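Local coordinates for Glyoxalase/bleomycin resistance protein/dioxygenase (Albidiferax ferrireducens T118, PDB 4QB5) that is a member of the vicinal oxygen chelate superfamily and may act as a dioxygenase, at residues V36-Y41 / S58-R63; V27-N32 / G67-T72. All blocks are in the same frame, centred on the assembly; numbering follows the deposited sequence.

Contact 1: V36-Y41 / S58-R63; sequences VSKKFY and SRYFYR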
ATOM      1  N   VAL C  36      15.580   5.998 -11.963  1.00 22.71           N
ATOM      2  CA  VAL C  36      15.987   6.422 -10.628  1.00 22.16           C
ATOM      3  C   VAL C  36      15.290   5.560  -9.532  1.00 23.49           C
ATOM      4  O   VAL C  36      15.958   5.083  -8.612  1.00 21.83           O
ATOM      5  CB  VAL C  36      15.766   7.928 -10.400  1.00 23.71           C
ATOM      6  CG1 VAL C  36      15.857   8.288  -8.915  1.00 24.76           C
ATOM      7  CG2 VAL C  36      16.818   8.751 -11.181  1.00 24.74           C
ATOM      8  N   SER C  37      13.979   5.327  -9.649  1.00 19.93           N
ATOM      9  CA  SER C  37      13.260   4.566  -8.621  1.00 18.42           C
ATOM     10  C   SER C  37      13.612   3.081  -8.660  1.00 16.51           C
ATOM     11  O   SER C  37      13.632   2.462  -7.651  1.00 16.81           O
ATOM     12  CB  SER C  37      11.728   4.774  -8.776  1.00 19.13           C
ATOM     13  OG  SER C  37      11.411   6.138  -8.447  1.00 18.96           O
ATOM     14  N   LYS C  38      13.810   2.514  -9.844  1.00 16.53           N
ATOM     15  CA  LYS C  38      14.259   1.145 -10.003  1.00 19.32           C
ATOM     16  C   LYS C  38      15.583   0.914  -9.249  1.00 19.16           C
ATOM     17  O   LYS C  38      15.772  -0.092  -8.558  1.00 17.63           O
ATOM     18  CB  LYS C  38      14.444   0.788 -11.459  1.00 20.87           C
ATOM     19  CG  LYS C  38      14.859  -0.660 -11.621  1.00 24.38           C
ATOM     20  CD  LYS C  38      15.205  -0.975 -13.041  1.00 24.96           C
ATOM     21  CE  LYS C  38      15.287  -2.463 -13.225  1.00 26.43           C
ATOM     22  NZ  LYS C  38      16.445  -3.032 -12.531  1.00 24.50           N
ATOM     23  N   LYS C  39      16.481   1.865  -9.354  1.00 20.89           N
ATOM     24  CA  LYS C  39      17.775   1.701  -8.737  1.00 22.55           C
ATOM     25  C   LYS C  39      17.643   1.787  -7.209  1.00 20.33           C
ATOM     26  O   LYS C  39      18.242   0.988  -6.479  1.00 16.49           O
ATOM     27  CB  LYS C  39      18.730   2.723  -9.298  1.00 26.63           C
ATOM     28  CG  LYS C  39      20.101   2.652  -8.652  1.00 34.78           C
ATOM     29  CD  LYS C  39      21.077   3.606  -9.363  1.00 41.47           C
ATOM     30  CE  LYS C  39      21.954   4.298  -8.335  1.00 44.84           C
ATOM     31  NZ  LYS C  39      21.086   4.997  -7.334  1.00 46.30           N
ATOM     32  N   PHE C  40      16.852   2.730  -6.722  1.00 17.90           N
ATOM     33  CA  PHE C  40      16.499   2.752  -5.277  1.00 16.55           C
ATOM     34  C   PHE C  40      15.870   1.442  -4.767  1.00 14.61           C
ATOM     35  O   PHE C  40      16.392   0.847  -3.798  1.00 14.40           O
ATOM     36  CB  PHE C  40      15.603   3.971  -5.013  1.00 15.50           C
ATOM     37  CG  PHE C  40      15.112   4.073  -3.624  1.00 15.49           C
ATOM     38  CD1 PHE C  40      15.874   4.678  -2.657  1.00 14.90           C
ATOM     39  CD2 PHE C  40      13.892   3.590  -3.272  1.00 14.15           C
ATOM     40  CE1 PHE C  40      15.399   4.806  -1.361  1.00 15.08           C
ATOM     41  CE2 PHE C  40      13.408   3.711  -1.983  1.00 15.52           C
ATOM     42  CZ  PHE C  40      14.165   4.312  -1.011  1.00 16.04           C
ATOM     43  N   TYR C  41      14.798   0.976  -5.420  1.00 14.13           N
ATOM     44  CA  TYR C  41      14.052  -0.219  -4.929  1.00 13.86           C
ATOM     45  C   TYR C  41      14.844  -1.528  -5.097  1.00 13.29           C
ATOM     46  O   TYR C  41      14.746  -2.400  -4.249  1.00 12.84           O
ATOM     47  CB  TYR C  41      12.600  -0.311  -5.471  1.00 13.32           C
ATOM     48  CG  TYR C  41      11.698   0.661  -4.783  1.00 13.52           C
ATOM     49  CD1 TYR C  41      11.233   0.389  -3.498  1.00 14.14           C
ATOM     50  CD2 TYR C  41      11.279   1.873  -5.392  1.00 14.22           C
ATOM     51  CE1 TYR C  41      10.444   1.276  -2.826  1.00 14.06           C
ATOM     52  CE2 TYR C  41      10.418   2.749  -4.724  1.00 13.10           C
ATOM     53  CZ  TYR C  41      10.025   2.463  -3.453  1.00 13.77           C
ATOM     54  OH  TYR C  41       9.207   3.339  -2.742  1.00 14.61           O
ATOM     55  N   SER C  58       5.069   0.978 -18.517  1.00 26.33           N
ATOM     56  CA  SER C  58       5.799   1.983 -17.721  1.00 27.74           C
ATOM     57  C   SER C  58       5.803   1.685 -16.212  1.00 25.31           C
ATOM     58  O   SER C  58       5.493   2.583 -15.386  1.00 21.11           O
ATOM     59  CB  SER C  58       5.293   3.399 -17.999  1.00 27.04           C
ATOM     60  OG  SER C  58       5.358   3.645 -19.388  1.00 31.47           O
ATOM     61  N   ARG C  59       6.184   0.439 -15.884  1.00 22.46           N
ATOM     62  CA  ARG C  59       6.274  -0.061 -14.516  1.00 21.99           C
ATOM     63  C   ARG C  59       7.434  -1.010 -14.333  1.00 21.92           C
ATOM     64  O   ARG C  59       7.838  -1.739 -15.271  1.00 19.58           O
ATOM     65  CB  ARG C  59       5.064  -0.896 -14.155  1.00 24.35           C
ATOM     66  CG  ARG C  59       3.743  -0.184 -14.214  1.00 27.81           C
ATOM     67  CD  ARG C  59       2.896  -0.496 -15.432  1.00 28.44           C
ATOM     68  NE  ARG C  59       2.662  -1.904 -15.755  1.00 26.79           N
ATOM     69  CZ  ARG C  59       1.522  -2.578 -15.610  1.00 30.87           C
ATOM     70  NH1 ARG C  59       0.446  -2.072 -14.994  1.00 33.38           N
ATOM     71  NH2 ARG C  59       1.456  -3.819 -16.068  1.00 35.38           N
ATOM     72  N   TYR C  60       7.902  -1.092 -13.092  1.00 19.99           N
ATOM     73  CA  TYR C  60       8.712  -2.194 -12.669  1.00 20.76           C
ATOM     74  C   TYR C  60       8.037  -2.896 -11.509  1.00 20.34           C
ATOM     75  O   TYR C  60       7.582  -2.228 -10.541  1.00 17.36           O
ATOM     76  CB  TYR C  60      10.100  -1.709 -12.240  1.00 22.07           C
ATOM     77  CG  TYR C  60      11.034  -1.365 -13.389  1.00 24.10           C
ATOM     78  CD1 TYR C  60      11.765  -2.354 -14.055  1.00 22.72           C
ATOM     79  CD2 TYR C  60      11.220  -0.049 -13.773  1.00 23.68           C
ATOM     80  CE1 TYR C  60      12.627  -2.020 -15.106  1.00 26.97           C
ATOM     81  CE2 TYR C  60      12.053   0.282 -14.820  1.00 23.14           C
ATOM     82  CZ  TYR C  60      12.756  -0.703 -15.479  1.00 23.73           C
ATOM     83  OH  TYR C  60      13.590  -0.277 -16.478  1.00 24.83           O
ATOM     84  N   PHE C  61       8.067  -4.224 -11.567  1.00 18.18           N
ATOM     85  CA  PHE C  61       7.429  -5.106 -10.590  1.00 19.27           C
ATOM     86  C   PHE C  61       8.447  -5.893  -9.818  1.00 20.46           C
ATOM     87  O   PHE C  61       9.476  -6.356 -10.383  1.00 21.37           O
ATOM     88  CB  PHE C  61       6.492  -6.098 -11.288  1.00 20.17           C
ATOM     89  CG  PHE C  61       5.218  -5.475 -11.741  1.00 22.67           C
ATOM     90  CD1 PHE C  61       4.228  -5.192 -10.825  1.00 22.65           C
ATOM     91  CD2 PHE C  61       5.015  -5.156 -13.056  1.00 24.51           C
ATOM     92  CE1 PHE C  61       3.041  -4.612 -11.227  1.00 25.39           C
ATOM     93  CE2 PHE C  61       3.824  -4.552 -13.470  1.00 24.19           C
ATOM     94  CZ  PHE C  61       2.842  -4.290 -12.569  1.00 24.60           C
ATOM     95  N   TYR C  62       8.154  -6.040  -8.531  1.00 18.10           N
ATOM     96  CA  TYR C  62       9.001  -6.732  -7.559  1.00 19.45           C
ATOM     97  C   TYR C  62       8.120  -7.810  -6.933  1.00 21.23           C
ATOM     98  O   TYR C  62       7.279  -7.546  -6.047  1.00 20.49           O
ATOM     99  CB  TYR C  62       9.453  -5.739  -6.458  1.00 17.55           C
ATOM    100  CG  TYR C  62      10.385  -4.692  -6.982  1.00 16.15           C
ATOM    101  CD1 TYR C  62       9.915  -3.587  -7.647  1.00 14.73           C
ATOM    102  CD2 TYR C  62      11.775  -4.824  -6.830  1.00 16.06           C
ATOM    103  CE1 TYR C  62      10.774  -2.623  -8.134  1.00 14.40           C
ATOM    104  CE2 TYR C  62      12.626  -3.887  -7.339  1.00 14.90           C
ATOM    105  CZ  TYR C  62      12.135  -2.803  -8.012  1.00 15.03           C
ATOM    106  OH  TYR C  62      13.051  -1.883  -8.461  1.00 15.45           O
ATOM    107  N   ARG C  63       8.246  -9.004  -7.455  1.00 24.38           N
ATOM    108  CA  ARG C  63       7.345 -10.088  -7.131  1.00 29.01           C
ATOM    109  C   ARG C  63       7.957 -10.981  -6.067  1.00 30.74           C
ATOM    110  O   ARG C  63       9.169 -11.156  -6.011  1.00 34.03           O
ATOM    111  CB  ARG C  63       7.026 -10.876  -8.398  1.00 34.54           C
ATOM    112  CG  ARG C  63       6.358 -10.041  -9.493  1.00 40.80           C
ATOM    113  CD  ARG C  63       5.806 -10.883 -10.665  1.00 50.05           C
ATOM    114  NE  ARG C  63       5.120 -10.081 -11.707  1.00 48.97           N
ATOM    115  CZ  ARG C  63       5.703  -9.493 -12.759  1.00 55.80           C
ATOM    116  NH1 ARG C  63       7.015  -9.593 -12.970  1.00 57.36           N
ATOM    117  NH2 ARG C  63       4.964  -8.785 -13.622  1.00 59.02           N
TER
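Lys38, on the helix, crosses the ring of Tyr60 at about a right angle with its aliphatic chain; Tyr60 stands on a strand of the sheet that the helix packs against. Strand 24-30, helix 34-46 and strands 54-55, 59-64 and 67-72 follow one another in the order βαβββ, as in the vicinal oxygen chelate fold. The two segments run nearly parallel, their axes 9.7 Å apart and 11° from alignment, and the gap is bridged by side chains with no hydrogen bond between the segments.

The main apolar interaction is a CH-pi contact. Lys38 CD stands 3.6 Å from the centroid of the Tyr60 ring, displaced toward its rim, and CE runs on past the rim, 3.3 Å from Tyr60 CE1. The lysine reaches this place because CG is anti to the backbone N (chi1 -178°) and the chain stays extended until it bends at chi4. That final bend turns the ammonium group to Asp42, one helical turn on, in a salt bridge. The second packing contact involves Tyr62, whose phenol end comes up to the helix between Lys38 and Tyr41. Its CZ meets Tyr41 CB at 3.6 Å, while the ring of Tyr41 turns away toward Phe69 of the neighbouring strand.

The polar ends of all three tyrosines find partners beyond the two segments: Tyr60 OH bonds to Glu35, Tyr41 OH to Asp134 and Tyr62 OH to Asp42. Asp42 thus ties Lys38 NZ through OD2 and Tyr62 through OD1. Around that same hydroxyl, Tyr62 OH lies 3.3 Å from Lys38 O and 3.4 Å from Tyr41 CB.

Contact 2: V27-N32 / G67-T72; sequences VMVGVN and GTFGIT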
ATOM      1  N   VAL C  27       0.729  -3.735  -4.272  1.00 15.12           N
ATOM      2  CA  VAL C  27       0.734  -2.330  -3.967  1.00 14.29           C
ATOM      3  C   VAL C  27       1.568  -1.645  -5.018  1.00 15.04           C
ATOM      4  O   VAL C  27       2.728  -2.091  -5.317  1.00 14.99           O
ATOM      5  CB  VAL C  27       1.317  -2.024  -2.558  1.00 15.53           C
ATOM      6  CG1 VAL C  27       1.213  -0.535  -2.228  1.00 17.47           C
ATOM      7  CG2 VAL C  27       0.635  -2.823  -1.490  1.00 15.91           C
HETATM    8  N   MSE C  28       1.023  -0.571  -5.604  1.00 14.28           N
HETATM    9  CA  MSE C  28       1.754   0.251  -6.580  1.00 14.66           C
HETATM   10  C   MSE C  28       1.951   1.592  -5.957  1.00 14.03           C
HETATM   11  O   MSE C  28       1.085   2.048  -5.126  1.00 12.99           O
HETATM   12  CB  MSE C  28       0.925   0.456  -7.836  1.00 16.36           C
HETATM   13  CG  MSE C  28       0.251  -0.786  -8.346  1.00 20.34           C
HETATM   14 SE   MSE C  28       1.640  -2.026  -9.052  1.00 30.73          SE
HETATM   15  CE  MSE C  28       2.182  -0.846 -10.543  1.00 26.50           C
ATOM     16  N   VAL C  29       3.085   2.226  -6.225  1.00 13.70           N
ATOM     17  CA  VAL C  29       3.276   3.651  -5.932  1.00 13.76           C
ATOM     18  C   VAL C  29       3.661   4.373  -7.207  1.00 15.49           C
ATOM     19  O   VAL C  29       4.234   3.792  -8.117  1.00 13.15           O
ATOM     20  CB  VAL C  29       4.329   3.951  -4.830  1.00 15.00           C
ATOM     21  CG1 VAL C  29       3.904   3.338  -3.497  1.00 15.36           C
ATOM     22  CG2 VAL C  29       5.732   3.466  -5.221  1.00 15.50           C
ATOM     23  N   GLY C  30       3.363   5.669  -7.257  1.00 15.03           N
ATOM     24  CA  GLY C  30       3.736   6.460  -8.419  1.00 15.63           C
ATOM     25  C   GLY C  30       5.116   7.034  -8.331  1.00 15.21           C
ATOM     26  O   GLY C  30       5.568   7.441  -7.274  1.00 15.89           O
ATOM     27  N   VAL C  31       5.852   7.005  -9.429  1.00 15.65           N
ATOM     28  CA  VAL C  31       7.182   7.623  -9.428  1.00 15.30           C
ATOM     29  C   VAL C  31       7.325   8.534 -10.652  1.00 15.76           C
ATOM     30  O   VAL C  31       6.661   8.319 -11.657  1.00 16.84           O
ATOM     31  CB  VAL C  31       8.297   6.533  -9.455  1.00 16.56           C
ATOM     32  CG1 VAL C  31       8.144   5.601  -8.289  1.00 16.49           C
ATOM     33  CG2 VAL C  31       8.284   5.725 -10.747  1.00 16.29           C
ATOM     34  N   ASN C  32       8.169   9.553 -10.555  1.00 17.39           N
ATOM     35  CA  ASN C  32       8.346  10.513 -11.632  1.00 19.03           C
ATOM     36  C   ASN C  32       9.547  10.185 -12.504  1.00 20.39           C
ATOM     37  O   ASN C  32       9.637  10.672 -13.625  1.00 17.27           O
ATOM     38  CB  ASN C  32       8.336  11.958 -11.093  1.00 21.42           C
ATOM     39  CG  ASN C  32       6.870  12.465 -10.755  1.00 22.54           C
ATOM     40  OD1 ASN C  32       6.593  13.048  -9.652  1.00 26.85           O
ATOM     41  ND2 ASN C  32       5.947  12.270 -11.712  1.00 19.80           N
ATOM     42  N   GLY C  67       2.619 -11.557  -2.500  1.00 29.71           N
ATOM     43  CA  GLY C  67       2.616 -10.129  -2.799  1.00 26.40           C
ATOM     44  C   GLY C  67       3.586  -9.633  -3.869  1.00 21.83           C
ATOM     45  O   GLY C  67       4.697 -10.162  -4.108  1.00 20.83           O
ATOM     46  N   THR C  68       3.108  -8.603  -4.554  1.00 18.53           N
ATOM     47  CA  THR C  68       3.859  -7.898  -5.571  1.00 17.56           C
ATOM     48  C   THR C  68       3.856  -6.420  -5.241  1.00 16.50           C
ATOM     49  O   THR C  68       2.818  -5.839  -4.853  1.00 13.53           O
ATOM     50  CB  THR C  68       3.212  -8.184  -6.909  1.00 19.48           C
ATOM     51  OG1 THR C  68       3.299  -9.587  -7.123  1.00 22.22           O
ATOM     52  CG2 THR C  68       3.911  -7.476  -8.028  1.00 19.97           C
ATOM     53  N   PHE C  69       5.018  -5.806  -5.367  1.00 15.46           N
ATOM     54  CA  PHE C  69       5.145  -4.359  -5.274  1.00 14.80           C
ATOM     55  C   PHE C  69       5.475  -3.819  -6.618  1.00 16.10           C
ATOM     56  O   PHE C  69       6.290  -4.423  -7.343  1.00 14.14           O
ATOM     57  CB  PHE C  69       6.275  -3.975  -4.305  1.00 14.83           C
ATOM     58  CG  PHE C  69       6.595  -2.522  -4.310  1.00 14.95           C
ATOM     59  CD1 PHE C  69       5.713  -1.575  -3.779  1.00 14.93           C
ATOM     60  CD2 PHE C  69       7.841  -2.081  -4.755  1.00 15.77           C
ATOM     61  CE1 PHE C  69       6.004  -0.227  -3.798  1.00 14.73           C
ATOM     62  CE2 PHE C  69       8.137  -0.716  -4.775  1.00 15.78           C
ATOM     63  CZ  PHE C  69       7.245   0.198  -4.237  1.00 15.57           C
ATOM     64  N   GLY C  70       4.915  -2.655  -6.952  1.00 16.05           N
ATOM     65  CA  GLY C  70       5.256  -2.021  -8.227  1.00 16.61           C
ATOM     66  C   GLY C  70       5.459  -0.530  -8.165  1.00 16.24           C
ATOM     67  O   GLY C  70       4.869   0.177  -7.330  1.00 15.17           O
ATOM     68  N   ILE C  71       6.338  -0.034  -9.019  1.00 14.86           N
ATOM     69  CA  ILE C  71       6.521   1.402  -9.201  1.00 15.52           C
ATOM     70  C   ILE C  71       6.010   1.722 -10.594  1.00 17.03           C
ATOM     71  O   ILE C  71       6.181   0.907 -11.556  1.00 14.93           O
ATOM     72  CB  ILE C  71       7.969   1.872  -9.016  1.00 17.04           C
ATOM     73  CG1 ILE C  71       8.943   1.077  -9.920  1.00 16.92           C
ATOM     74  CG2 ILE C  71       8.328   1.759  -7.545  1.00 18.15           C
ATOM     75  CD1 ILE C  71      10.350   1.585  -9.853  1.00 17.03           C
ATOM     76  N   THR C  72       5.313   2.851 -10.711  1.00 16.75           N
ATOM     77  CA  THR C  72       4.635   3.151 -11.979  1.00 16.43           C
ATOM     78  C   THR C  72       4.662   4.626 -12.296  1.00 15.28           C
ATOM     79  O   THR C  72       4.617   5.489 -11.413  1.00 14.31           O
ATOM     80  CB  THR C  72       3.150   2.622 -12.010  1.00 18.23           C
ATOM     81  OG1 THR C  72       2.628   2.704 -13.351  1.00 17.32           O
ATOM     82  CG2 THR C  72       2.209   3.447 -11.088  1.00 17.34           C
TER
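Five backbone hydrogen bonds join strand 27-30 and the following Val31 to the parallel strand 67-72. Val27 N gives to Thr68 O, and Gly70 sits between Val27 and Val29, its N giving to Val27 O (2.8 Å) and its O accepting from Val29 N (2.9 Å). Thr72 does the same for Val29 and Val31; the last bond, Val31 N to Thr72 O, is 2.8 Å long, with the donor tilted 29° from the carbonyl plane. CA-H...O contacts supplement these, as from Met28 CA to Gly70 O (3.2 Å).

On one face the selenomethionine Met28, bent at chi2 and chi3, folds across the strand so that SE lies 3.7 Å from Gly70 CA and the terminal CE 3.9 Å from Thr72 CB. On the other, which faces helix 34-46, Val29 CG2 touches both Phe69 CZ (3.7 Å) and Ile71 CG2, and Val31 CG1 rests against Ile71 CB at 3.8 Å. Val27 and Met28 also pair antiparallel with a strand of the second subunit, so the sheet continues across the dimer interface. Main-chain bonds therefore set the register, and the absence of a side chain on Gly70 lets the selenium lie directly against the backbone.

Overall arrangement
Contact 1 lies within the loop closed by contact 2, and the two meet at the neighbouring strands 59-64 and 67-72, where Tyr62 N to Phe69 O and Tyr60 O to Ile71 N are probable hydrogen bonds. Helix 34-46 follows strand 24-30 in the chain and covers the face of the sheet bearing Phe69 and Ile71. Both contacts are largely buried, but contact 2 is the more fully enclosed, whereas Lys38 and Tyr60 leave part of contact 1 at the surface. Contact 2 is main-chain bonding within a sheet, flanked by apolar packing; contact 1 joins helix to sheet mainly through side chains, with charged and hydroxyl groups satisfied nearby.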